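Local coordinates for protein choline dehydrogenase and related flavoproteins (Aspergillus oryzae, PDB 3Q9T) that probably catalyses the oxidation of formate as a formate oxidase of the glucose-methanol-choline oxidoreductase family, using a bound 8-formyl-FAD, at residues S54-R59 / T402-H407; K62-Y67 / E81-R86; G267-P272 / F509-T514. All coordinates share one frame; numbering follows the deposited sequence.

Contact 1: residues S54-R59 / T402-H407; sequences SAMDLR and TAFQWH
One bridging water is the best-held polar atom, gripped three ways. It donates to the carbonyl Met56 O, accepts from Arg59 NE and pairs with Thr402 OG1 at 2.7 Å from the water oxygen, so it ties both segments together where no direct hydrogen bond links them. Arg59 NE reaches the water in the plane of its guanidinium; with CG beside the backbone N (chi1 -70°) and a bend at chi3, the chain runs across Ala403, NE lying 3.7 Å from Ala403 CA. Its flat end then settles over one face of the Trp406 indole, the two planes only 7° apart. Arg59 NH1 sits 3.2 Å from Trp406 NE1, but both are donors, so this is a face contact and not a bond. The indole N-H is spent elsewhere: Trp406 NE1 gives it to Ala403 O at 2.8 Å, from above the carbonyl plane, which helps hold the ring against the arginine. Met56 supplies the apolar half, its CG 3.5 Å from Ala403 CB and its SD making an oblique Met-aromatic approach to Phe404. The contact joins the loop between helix 47-50 and strand 67-74 to the loop between strands 392-397 and 415-423. Tyr98 touches Ala403, Gln506 of strand 506-507 lies against Phe404 and Trp406, and Arg499 and Asp503 of the second subunit reach the far end at His407.

Contact 2: residues K62-Y67 / E81-R86; sequences KYDWAY and EKPNTR. With FAY ([(2R,3S,4R,5R)-5-(6-amino-9H-purin-9-yl)-3,4-dihydroxytetrahydrofuran-2-yl]methyl (2R,3S,4S)-5-(8-formyl-7-methyl-2,4-dioxo-3,4-dihydrobenzo[g]pteridin-10(2H)-yl)-2,3,4-trihydroxypentyl dihydrogen diphosphate), chain D.
The two segments run roughly antiparallel, their end-to-end directions 140° apart, and meet at the hydrogen-bonded pair Tyr67 and Asn84, where Asn84 N donates to Tyr67 O at 2.6 Å; farther along, Trp65 N donates to Arg86 O, while a cis peptide before Pro83 accompanies the corner the chain turns at Lys82. Asp64 makes the most side-chain bonds. Its CG stands anti to the backbone N (chi1 -177°), which puts OD1 between two amides: Ala66 N, closing an Asx turn at 2.5 Å from OD1, and Arg86 N at 3.2 Å from OD1. Both come from above the carboxylate plane. The other oxygen, OD2, takes the hydroxyl of Thr85, OG1 to OD2 2.7 Å, and a bond from Asn60 N. Lys82 stretches out, bends at chi4 and lays NZ on Ala66 O at 2.6 Å, nearly in the carbonyl plane; beside it Ala66 CB rests on Pro83 CB. Tyr67 turns its ring edge to the arginine, CE2 3.7 Å from Arg86 CG, while its hydroxyl goes to Glu270. Trp65 NE1 makes a weak bond to the ribose O2B of FAY. Arg86, bent at chi2 and chi3 and steadied by NE on Thr85 O, brings one guanidinium face over the formyl carbon C8M. Four donors on a buried aspartate would be expected to keep it ionised, and by holding Arg86 N it may help place Arg86, whose charge over the formyl carbon could polarise that group.

Contact 3: residues G267-P272 / F509-T514; sequences GVFETP and FHPTGT. With FAY ([(2R,3S,4R,5R)-5-(6-amino-9H-purin-9-yl)-3,4-dihydroxytetrahydrofuran-2-yl]methyl (2R,3S,4S)-5-(8-formyl-7-methyl-2,4-dioxo-3,4-dihydrobenzo[g]pteridin-10(2H)-yl)-2,3,4-trihydroxypentyl dihydrogen diphosphate), chain D.
Val268 leads off from CB, which faces the carbonyl Pro511 O, and its two methyls then part. CG1, in the crowded position between the backbone N and the carbonyl carbon (chi1 68°), presses into the proline ring, 3.5 Å from Pro511 CG and tighter than usual for carbons; the same methyl also stands over the centre of the Phe269 ring. CG2, anti to the backbone N, goes to the peptide beyond, 3.6 Å from Thr512 C, and lies 3.4 Å from Thr514 OG1. Pro511 CG meets two side chains, for Phe269 CZ also reaches it at 3.7 Å, phenylalanine and proline crossing at about a right angle. The one hydrogen bond between the segments is short: Thr514 OG1 donates to Val268 O at 2.6 Å, in the carbonyl plane on a lone pair. The helix explains the vacancy. Pro272 has no N-H to offer the carbonyl four residues back, so Val268 O gets no bond from it, and the threonine hydroxyl, which also packs against Pro272 CG, takes its place. Both ends of the contact serve the cofactor. Gly267, at a positive phi (91°), brings its CA close to the phosphate-bridging O3P of FAY, and Phe509 lays a ring face on the flavin methyl C7M. Glu270 sets CB and CG against the adenine N7A, while its OE2 bonds Tyr67 OH. His510, touching Arg553, probably belongs to the His-Arg pair of the catalytic site. Helix 267-277 follows strand 261-264 of the parallel sheet, and the loop 509-514 leads on toward 538-540, the strand beside it; Leu304 of strand 302-304 touches Val268, Phe269, Pro511 and Thr514, while Val433 of strand 431-434 touches Phe269, Pro272 and Thr514.

Contacts 2 and 3 are buried and both touch FAY; contact 1 is only partly buried. It bonds to the second subunit through His407, contact 2 brushes it at Lys82, and contact 3 does not touch it. Segments 54-59 and 62-67 share the loop between helix 47-50 and strand 67-74. Contact 1 relies on a water and a guanidinium lying on an indole, contact 2 on direct bonds to backbone and carboxylate, contact 3 on apolar packing with one hydroxyl bond. Contact 2, nested along the chain within contact 1, meets it through Glu81 and His407, and contact 3 through Tyr67 with Glu270 and a weak bond from Arg86 to Phe509 O. Phe509 also packs on Phe404 and Trp406.

Contact 1: residues S54-R59 / T402-H407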
# COMPACT_ATOMS: atom_id res chain seq x y z
N SER A 54 21.09 -17.81 5.15
CA SER A 54 19.65 -18.06 5.12
C SER A 54 18.83 -16.88 5.67
O SER A 54 17.61 -16.91 5.60
CB SER A 54 19.31 -19.30 5.95
OG SER A 54 19.68 -20.49 5.30
N ALA A 55 19.50 -15.87 6.23
CA ALA A 55 18.81 -14.77 6.92
C ALA A 55 17.58 -14.22 6.18
O ALA A 55 16.47 -14.22 6.72
CB ALA A 55 19.77 -13.64 7.24
N MET A 56 17.78 -13.77 4.95
CA MET A 56 16.69 -13.21 4.15
C MET A 56 15.51 -14.16 4.00
O MET A 56 14.36 -13.73 4.00
CB MET A 56 17.20 -12.70 2.80
CG MET A 56 18.16 -11.55 2.98
SD MET A 56 18.67 -10.65 1.51
CE MET A 56 19.91 -11.78 0.87
N ASP A 57 15.79 -15.46 3.93
CA ASP A 57 14.72 -16.44 3.84
C ASP A 57 13.85 -16.48 5.09
O ASP A 57 12.80 -17.09 5.06
CB ASP A 57 15.29 -17.85 3.61
CG ASP A 57 15.99 -17.99 2.27
OD1 ASP A 57 15.53 -17.38 1.28
OD2 ASP A 57 17.00 -18.73 2.21
N LEU A 58 14.30 -15.88 6.20
CA LEU A 58 13.51 -15.87 7.44
C LEU A 58 12.32 -14.90 7.40
O LEU A 58 11.44 -14.95 8.26
CB LEU A 58 14.38 -15.55 8.66
CG LEU A 58 15.43 -16.58 9.05
CD1 LEU A 58 16.41 -15.97 10.05
CD2 LEU A 58 14.81 -17.86 9.59
N ARG A 59 12.30 -14.00 6.41
CA ARG A 59 11.13 -13.15 6.19
C ARG A 59 9.93 -14.02 5.85
O ARG A 59 10.03 -14.96 5.06
CB ARG A 59 11.38 -12.13 5.07
CG ARG A 59 12.39 -11.03 5.40
CD ARG A 59 12.17 -9.77 4.51
NE ARG A 59 11.84 -10.18 3.16
CZ ARG A 59 10.86 -9.67 2.42
NH1 ARG A 59 10.10 -8.68 2.87
NH2 ARG A 59 10.66 -10.16 1.21
N THR A 402 16.31 -10.62 -1.80
CA THR A 402 14.85 -10.57 -1.73
C THR A 402 14.41 -9.65 -0.62
O THR A 402 13.37 -9.02 -0.74
CB THR A 402 14.23 -11.95 -1.46
OG1 THR A 402 14.94 -12.58 -0.39
CG2 THR A 402 14.31 -12.83 -2.71
N ALA A 403 15.18 -9.59 0.47
CA ALA A 403 14.82 -8.74 1.61
C ALA A 403 14.77 -7.26 1.26
O ALA A 403 14.23 -6.45 2.01
CB ALA A 403 15.79 -8.96 2.78
N PHE A 404 15.36 -6.89 0.12
CA PHE A 404 15.45 -5.49 -0.27
C PHE A 404 14.78 -5.19 -1.61
O PHE A 404 15.08 -4.18 -2.23
CB PHE A 404 16.91 -5.06 -0.34
CG PHE A 404 17.63 -5.16 0.97
CD1 PHE A 404 17.43 -4.20 1.95
CD2 PHE A 404 18.50 -6.21 1.23
CE1 PHE A 404 18.09 -4.27 3.16
CE2 PHE A 404 19.18 -6.29 2.46
CZ PHE A 404 18.96 -5.31 3.42
N GLN A 405 13.89 -6.07 -2.04
CA GLN A 405 13.22 -5.96 -3.33
C GLN A 405 11.83 -6.55 -3.16
O GLN A 405 11.53 -7.65 -3.61
CB GLN A 405 13.96 -6.76 -4.41
CG GLN A 405 15.30 -6.19 -4.82
CD GLN A 405 15.19 -4.92 -5.64
OE1 GLN A 405 15.25 -4.97 -6.86
NE2 GLN A 405 15.04 -3.78 -4.98
N TRP A 406 10.98 -5.80 -2.47
CA TRP A 406 9.73 -6.35 -1.97
C TRP A 406 8.70 -6.56 -3.08
O TRP A 406 7.77 -7.33 -2.91
CB TRP A 406 9.16 -5.45 -0.89
CG TRP A 406 9.93 -5.45 0.38
CD1 TRP A 406 11.05 -6.18 0.67
CD2 TRP A 406 9.63 -4.70 1.55
NE1 TRP A 406 11.47 -5.92 1.95
CE2 TRP A 406 10.62 -5.02 2.51
CE3 TRP A 406 8.63 -3.78 1.89
CZ2 TRP A 406 10.62 -4.45 3.78
CZ3 TRP A 406 8.64 -3.22 3.15
CH2 TRP A 406 9.63 -3.57 4.08
N HIS A 407 8.86 -5.88 -4.21
CA HIS A 407 7.83 -6.01 -5.25
C HIS A 407 8.31 -6.56 -6.58
O HIS A 407 7.51 -6.67 -7.50
CB HIS A 407 7.06 -4.69 -5.46
CG HIS A 407 6.24 -4.31 -4.27
ND1 HIS A 407 4.98 -4.82 -4.04
CD2 HIS A 407 6.51 -3.50 -3.22
CE1 HIS A 407 4.50 -4.32 -2.92
NE2 HIS A 407 5.41 -3.52 -2.40
O HOH W 1 13.24 -12.62 1.69

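Contact 2: residues K62-Y67 / E81-R86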
# COMPACT_ATOMS: atom_id res chain seq x y z
N LYS A 62 8.07 -18.83 10.06
CA LYS A 62 7.41 -18.91 11.36
C LYS A 62 8.11 -18.05 12.41
O LYS A 62 7.53 -17.76 13.45
CB LYS A 62 7.32 -20.36 11.85
CG LYS A 62 8.64 -20.97 12.28
CD LYS A 62 8.41 -22.31 12.98
CE LYS A 62 7.75 -22.12 14.35
NZ LYS A 62 7.97 -23.28 15.28
N TYR A 63 9.35 -17.63 12.14
CA TYR A 63 10.12 -16.84 13.09
C TYR A 63 9.96 -15.33 12.88
O TYR A 63 10.70 -14.52 13.43
CB TYR A 63 11.60 -17.28 13.08
CG TYR A 63 11.70 -18.78 13.16
CD1 TYR A 63 11.31 -19.45 14.32
CD2 TYR A 63 12.10 -19.54 12.06
CE1 TYR A 63 11.34 -20.81 14.39
CE2 TYR A 63 12.16 -20.91 12.13
CZ TYR A 63 11.78 -21.54 13.31
OH TYR A 63 11.81 -22.90 13.42
N ASP A 64 8.95 -14.95 12.09
CA ASP A 64 8.72 -13.56 11.75
C ASP A 64 7.31 -13.10 12.15
O ASP A 64 6.32 -13.61 11.63
CB ASP A 64 8.92 -13.36 10.24
CG ASP A 64 8.77 -11.91 9.81
OD1 ASP A 64 8.44 -11.06 10.67
OD2 ASP A 64 8.97 -11.64 8.60
N TRP A 65 7.23 -12.11 13.04
CA TRP A 65 5.97 -11.47 13.38
C TRP A 65 5.22 -11.04 12.11
O TRP A 65 4.00 -11.11 12.06
CB TRP A 65 6.18 -10.26 14.29
CG TRP A 65 6.60 -10.62 15.69
CD1 TRP A 65 7.88 -10.69 16.19
CD2 TRP A 65 5.74 -10.98 16.78
NE1 TRP A 65 7.87 -11.06 17.51
CE2 TRP A 65 6.56 -11.26 17.90
CE3 TRP A 65 4.35 -11.10 16.92
CZ2 TRP A 65 6.04 -11.63 19.14
CZ3 TRP A 65 3.83 -11.47 18.15
CH2 TRP A 65 4.68 -11.73 19.25
N ALA A 66 5.97 -10.61 11.11
CA ALA A 66 5.43 -10.27 9.80
C ALA A 66 4.31 -9.24 9.91
O ALA A 66 3.24 -9.40 9.33
CB ALA A 66 4.96 -11.53 9.05
N TYR A 67 4.57 -8.17 10.64
CA TYR A 67 3.62 -7.08 10.78
C TYR A 67 3.28 -6.36 9.47
O TYR A 67 4.15 -6.12 8.62
CB TYR A 67 4.16 -6.02 11.75
CG TYR A 67 4.44 -6.52 13.14
CD1 TYR A 67 3.43 -7.01 13.95
CD2 TYR A 67 5.74 -6.47 13.67
CE1 TYR A 67 3.69 -7.46 15.24
CE2 TYR A 67 6.00 -6.91 14.95
CZ TYR A 67 4.97 -7.41 15.73
OH TYR A 67 5.22 -7.84 16.99
N GLU A 81 2.71 -2.01 4.00
CA GLU A 81 3.40 -3.23 3.58
C GLU A 81 3.30 -4.36 4.59
O GLU A 81 3.07 -4.13 5.79
CB GLU A 81 4.88 -2.95 3.28
CG GLU A 81 5.14 -1.98 2.13
CD GLU A 81 5.01 -2.63 0.76
OE1 GLU A 81 4.85 -3.86 0.69
OE2 GLU A 81 5.09 -1.90 -0.26
N LYS A 82 3.49 -5.57 4.08
CA LYS A 82 3.65 -6.74 4.92
C LYS A 82 4.51 -7.71 4.13
O LYS A 82 4.25 -7.94 2.97
CB LYS A 82 2.30 -7.36 5.26
CG LYS A 82 2.36 -8.74 5.88
CD LYS A 82 0.97 -9.32 5.97
CE LYS A 82 0.96 -10.70 6.56
NZ LYS A 82 1.41 -10.65 7.95
N PRO A 83 5.54 -8.29 4.77
CA PRO A 83 5.82 -8.20 6.20
C PRO A 83 6.81 -7.11 6.57
O PRO A 83 7.79 -6.91 5.88
CB PRO A 83 6.48 -9.55 6.48
CG PRO A 83 7.29 -9.80 5.23
CD PRO A 83 6.39 -9.30 4.11
N ASN A 84 6.56 -6.42 7.67
CA ASN A 84 7.59 -5.62 8.29
C ASN A 84 8.25 -6.52 9.32
O ASN A 84 7.77 -6.64 10.43
CB ASN A 84 7.00 -4.39 8.97
CG ASN A 84 8.07 -3.46 9.50
OD1 ASN A 84 7.78 -2.53 10.27
ND2 ASN A 84 9.30 -3.68 9.06
N THR A 85 9.33 -7.18 8.91
CA THR A 85 9.91 -8.30 9.63
C THR A 85 10.47 -7.94 11.02
O THR A 85 11.15 -6.92 11.18
CB THR A 85 11.02 -8.94 8.75
OG1 THR A 85 10.41 -9.58 7.61
CG2 THR A 85 11.88 -9.91 9.52
N ARG A 86 10.17 -8.78 12.00
CA ARG A 86 10.68 -8.69 13.37
C ARG A 86 10.84 -10.11 13.86
O ARG A 86 10.04 -10.97 13.49
CB ARG A 86 9.67 -8.00 14.29
CG ARG A 86 9.57 -6.48 14.14
CD ARG A 86 10.82 -5.81 14.65
NE ARG A 86 11.61 -5.25 13.56
CZ ARG A 86 12.75 -4.59 13.72
NH1 ARG A 86 13.25 -4.42 14.93
NH2 ARG A 86 13.39 -4.10 12.66
P FAY D . 15.11 -5.37 20.47
N1 FAY D . 20.58 -4.09 13.01
C2 FAY D . 21.96 -4.18 12.79
O2 FAY D . 22.74 -3.68 13.59
N3 FAY D . 22.45 -5.19 11.99
C4 FAY D . 21.65 -5.70 11.01
O4 FAY D . 22.18 -5.97 9.91
N5 FAY D . 19.43 -6.13 10.24
C6 FAY D . 17.33 -7.04 9.71
C7 FAY D . 16.02 -7.33 10.03
C8 FAY D . 15.48 -6.87 11.24
O8 FAY D . 13.72 -7.13 12.76
C9 FAY D . 16.32 -6.22 12.16
PA FAY D . 13.65 -7.63 19.59
C1' FAY D . 17.92 -4.59 14.01
C10 FAY D . 19.71 -4.78 12.20
N10 FAY D . 18.40 -5.03 12.63
N1A FAY D . 4.50 -11.62 24.05
O1A FAY D . 12.67 -7.78 18.47
C1B FAY D . 9.24 -10.76 21.96
O1P FAY D . 15.65 -6.05 21.71
C2' FAY D . 18.31 -5.60 15.11
O2' FAY D . 18.03 -6.87 14.62
C2A FAY D . 5.67 -12.34 24.27
O2A FAY D . 15.02 -8.17 19.28
C2B FAY D . 9.66 -10.96 20.52
O2B FAY D . 9.35 -12.25 20.02
O2P FAY D . 14.76 -3.92 20.75
C3' FAY D . 17.79 -5.49 16.58
O3' FAY D . 17.44 -6.73 17.20
N3A FAY D . 6.84 -11.98 23.63
C3B FAY D . 11.16 -10.75 20.61
O3B FAY D . 11.75 -11.95 21.03
O3P FAY D . 13.75 -6.09 20.00
C4' FAY D . 16.63 -4.55 16.79
O4' FAY D . 17.00 -3.33 16.16
C4A FAY D . 6.85 -10.91 22.79
C4B FAY D . 11.31 -9.76 21.73
O4B FAY D . 10.07 -9.72 22.43
C4X FAY D . 20.26 -5.48 11.12
C5' FAY D . 16.34 -4.36 18.30
O5' FAY D . 16.10 -5.48 19.17
C5A FAY D . 5.69 -10.18 22.57
C5B FAY D . 11.69 -8.39 21.22
O5B FAY D . 13.06 -8.42 20.88
C5X FAY D . 18.09 -6.21 10.54
C6A FAY D . 4.50 -10.54 23.20
N6A FAY D . 3.37 -9.89 22.90
N7A FAY D . 6.00 -9.18 21.71
C7M FAY D . 15.15 -7.98 8.98
C8A FAY D . 7.30 -9.26 21.39
C8M FAY D . 14.24 -7.50 11.73
C9A FAY D . 17.61 -5.84 11.80
N9A FAY D . 7.84 -10.32 22.05

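Contact 3: residues G267-P272 / F509-T514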
# COMPACT_ATOMS: atom_id res chain seq x y z
N GLY A 267 10.50 -4.98 22.34
CA GLY A 267 10.90 -4.35 21.09
C GLY A 267 10.10 -3.10 20.79
O GLY A 267 9.05 -2.87 21.40
N VAL A 268 10.57 -2.32 19.82
CA VAL A 268 9.98 -1.03 19.47
C VAL A 268 8.48 -1.03 19.18
O VAL A 268 7.81 -0.01 19.41
CB VAL A 268 10.70 -0.40 18.24
CG1 VAL A 268 10.42 -1.22 16.99
CG2 VAL A 268 10.28 1.08 18.06
N PHE A 269 7.95 -2.14 18.68
CA PHE A 269 6.52 -2.18 18.39
C PHE A 269 5.66 -2.74 19.54
O PHE A 269 4.59 -2.21 19.81
CB PHE A 269 6.23 -2.96 17.10
CG PHE A 269 6.97 -2.45 15.88
CD1 PHE A 269 7.63 -3.34 15.04
CD2 PHE A 269 6.98 -1.09 15.57
CE1 PHE A 269 8.32 -2.87 13.92
CE2 PHE A 269 7.67 -0.61 14.47
CZ PHE A 269 8.33 -1.50 13.63
N GLU A 270 6.11 -3.81 20.20
CA GLU A 270 5.26 -4.49 21.18
C GLU A 270 5.43 -3.94 22.58
O GLU A 270 4.52 -4.06 23.41
CB GLU A 270 5.49 -6.01 21.21
CG GLU A 270 5.11 -6.74 19.95
CD GLU A 270 3.61 -7.03 19.82
OE1 GLU A 270 2.87 -7.05 20.84
OE2 GLU A 270 3.16 -7.25 18.69
N THR A 271 6.60 -3.37 22.87
CA THR A 271 6.77 -2.73 24.16
C THR A 271 5.72 -1.61 24.39
O THR A 271 4.99 -1.65 25.38
CB THR A 271 8.19 -2.18 24.33
OG1 THR A 271 9.06 -3.24 24.73
CG2 THR A 271 8.20 -1.08 25.38
N PRO A 272 5.62 -0.63 23.48
CA PRO A 272 4.59 0.40 23.71
C PRO A 272 3.16 -0.17 23.73
O PRO A 272 2.30 0.35 24.46
CB PRO A 272 4.74 1.35 22.52
CG PRO A 272 5.47 0.52 21.47
CD PRO A 272 6.41 -0.34 22.26
N PHE A 509 14.99 -1.55 8.45
CA PHE A 509 14.89 -2.48 9.59
C PHE A 509 15.44 -1.95 10.92
O PHE A 509 15.83 -2.73 11.78
CB PHE A 509 15.51 -3.85 9.26
CG PHE A 509 14.96 -4.49 8.00
CD1 PHE A 509 13.66 -4.98 7.96
CD2 PHE A 509 15.75 -4.60 6.87
CE1 PHE A 509 13.15 -5.57 6.81
CE2 PHE A 509 15.24 -5.19 5.71
CZ PHE A 509 13.95 -5.68 5.69
N HIS A 510 15.43 -0.62 11.11
CA HIS A 510 15.96 -0.01 12.34
C HIS A 510 14.96 0.84 13.14
O HIS A 510 15.32 1.93 13.59
CB HIS A 510 17.19 0.86 12.02
CG HIS A 510 18.16 0.21 11.08
ND1 HIS A 510 18.91 0.92 10.17
CD2 HIS A 510 18.49 -1.09 10.91
CE1 HIS A 510 19.65 0.09 9.46
NE2 HIS A 510 19.42 -1.14 9.89
N PRO A 511 13.73 0.36 13.35
CA PRO A 511 12.80 1.20 14.14
C PRO A 511 13.24 1.42 15.61
O PRO A 511 13.84 0.53 16.22
CB PRO A 511 11.49 0.40 14.09
CG PRO A 511 11.95 -1.02 13.90
CD PRO A 511 13.13 -0.93 12.98
N THR A 512 12.91 2.59 16.16
CA THR A 512 13.30 3.00 17.51
C THR A 512 12.30 4.01 18.09
O THR A 512 11.39 4.47 17.39
CB THR A 512 14.68 3.73 17.50
OG1 THR A 512 14.58 4.95 16.75
CG2 THR A 512 15.79 2.84 16.92
N GLY A 513 12.44 4.32 19.38
CA GLY A 513 11.93 5.56 19.93
C GLY A 513 10.61 5.59 20.68
O GLY A 513 10.27 6.60 21.29
N THR A 514 9.88 4.48 20.64
CA THR A 514 8.50 4.47 21.11
C THR A 514 8.31 4.44 22.62
O THR A 514 7.18 4.42 23.09
CB THR A 514 7.76 3.27 20.52
OG1 THR A 514 8.53 2.09 20.78
CG2 THR A 514 7.59 3.47 19.01
P FAY D . 15.11 -5.37 20.47
N1 FAY D . 20.58 -4.09 13.01
C2 FAY D . 21.96 -4.18 12.79
O2 FAY D . 22.74 -3.68 13.59
N3 FAY D . 22.45 -5.19 11.99
C4 FAY D . 21.65 -5.70 11.01
O4 FAY D . 22.18 -5.97 9.91
N5 FAY D . 19.43 -6.13 10.24
C6 FAY D . 17.33 -7.04 9.71
C7 FAY D . 16.02 -7.33 10.03
C8 FAY D . 15.48 -6.87 11.24
O8 FAY D . 13.72 -7.13 12.76
C9 FAY D . 16.32 -6.22 12.16
PA FAY D . 13.65 -7.63 19.59
C1' FAY D . 17.92 -4.59 14.01
C10 FAY D . 19.71 -4.78 12.20
N10 FAY D . 18.40 -5.03 12.63
N1A FAY D . 4.50 -11.62 24.05
O1A FAY D . 12.67 -7.78 18.47
C1B FAY D . 9.24 -10.76 21.96
O1P FAY D . 15.65 -6.05 21.71
C2' FAY D . 18.31 -5.60 15.11
O2' FAY D . 18.03 -6.87 14.62
C2A FAY D . 5.67 -12.34 24.27
O2A FAY D . 15.02 -8.17 19.28
C2B FAY D . 9.66 -10.96 20.52
O2B FAY D . 9.35 -12.25 20.02
O2P FAY D . 14.76 -3.92 20.75
C3' FAY D . 17.79 -5.49 16.58
O3' FAY D . 17.44 -6.73 17.20
N3A FAY D . 6.84 -11.98 23.63
C3B FAY D . 11.16 -10.75 20.61
O3B FAY D . 11.75 -11.95 21.03
O3P FAY D . 13.75 -6.09 20.00
C4' FAY D . 16.63 -4.55 16.79
O4' FAY D . 17.00 -3.33 16.16
C4A FAY D . 6.85 -10.91 22.79
C4B FAY D . 11.31 -9.76 21.73
O4B FAY D . 10.07 -9.72 22.43
C4X FAY D . 20.26 -5.48 11.12
C5' FAY D . 16.34 -4.36 18.30
O5' FAY D . 16.10 -5.48 19.17
C5A FAY D . 5.69 -10.18 22.57
C5B FAY D . 11.69 -8.39 21.22
O5B FAY D . 13.06 -8.42 20.88
C5X FAY D . 18.09 -6.21 10.54
C6A FAY D . 4.50 -10.54 23.20
N6A FAY D . 3.37 -9.89 22.90
N7A FAY D . 6.00 -9.18 21.71
C7M FAY D . 15.15 -7.98 8.98
C8A FAY D . 7.30 -9.26 21.39
C8M FAY D . 14.24 -7.50 11.73
C9A FAY D . 17.61 -5.84 11.80
N9A FAY D . 7.84 -10.32 22.05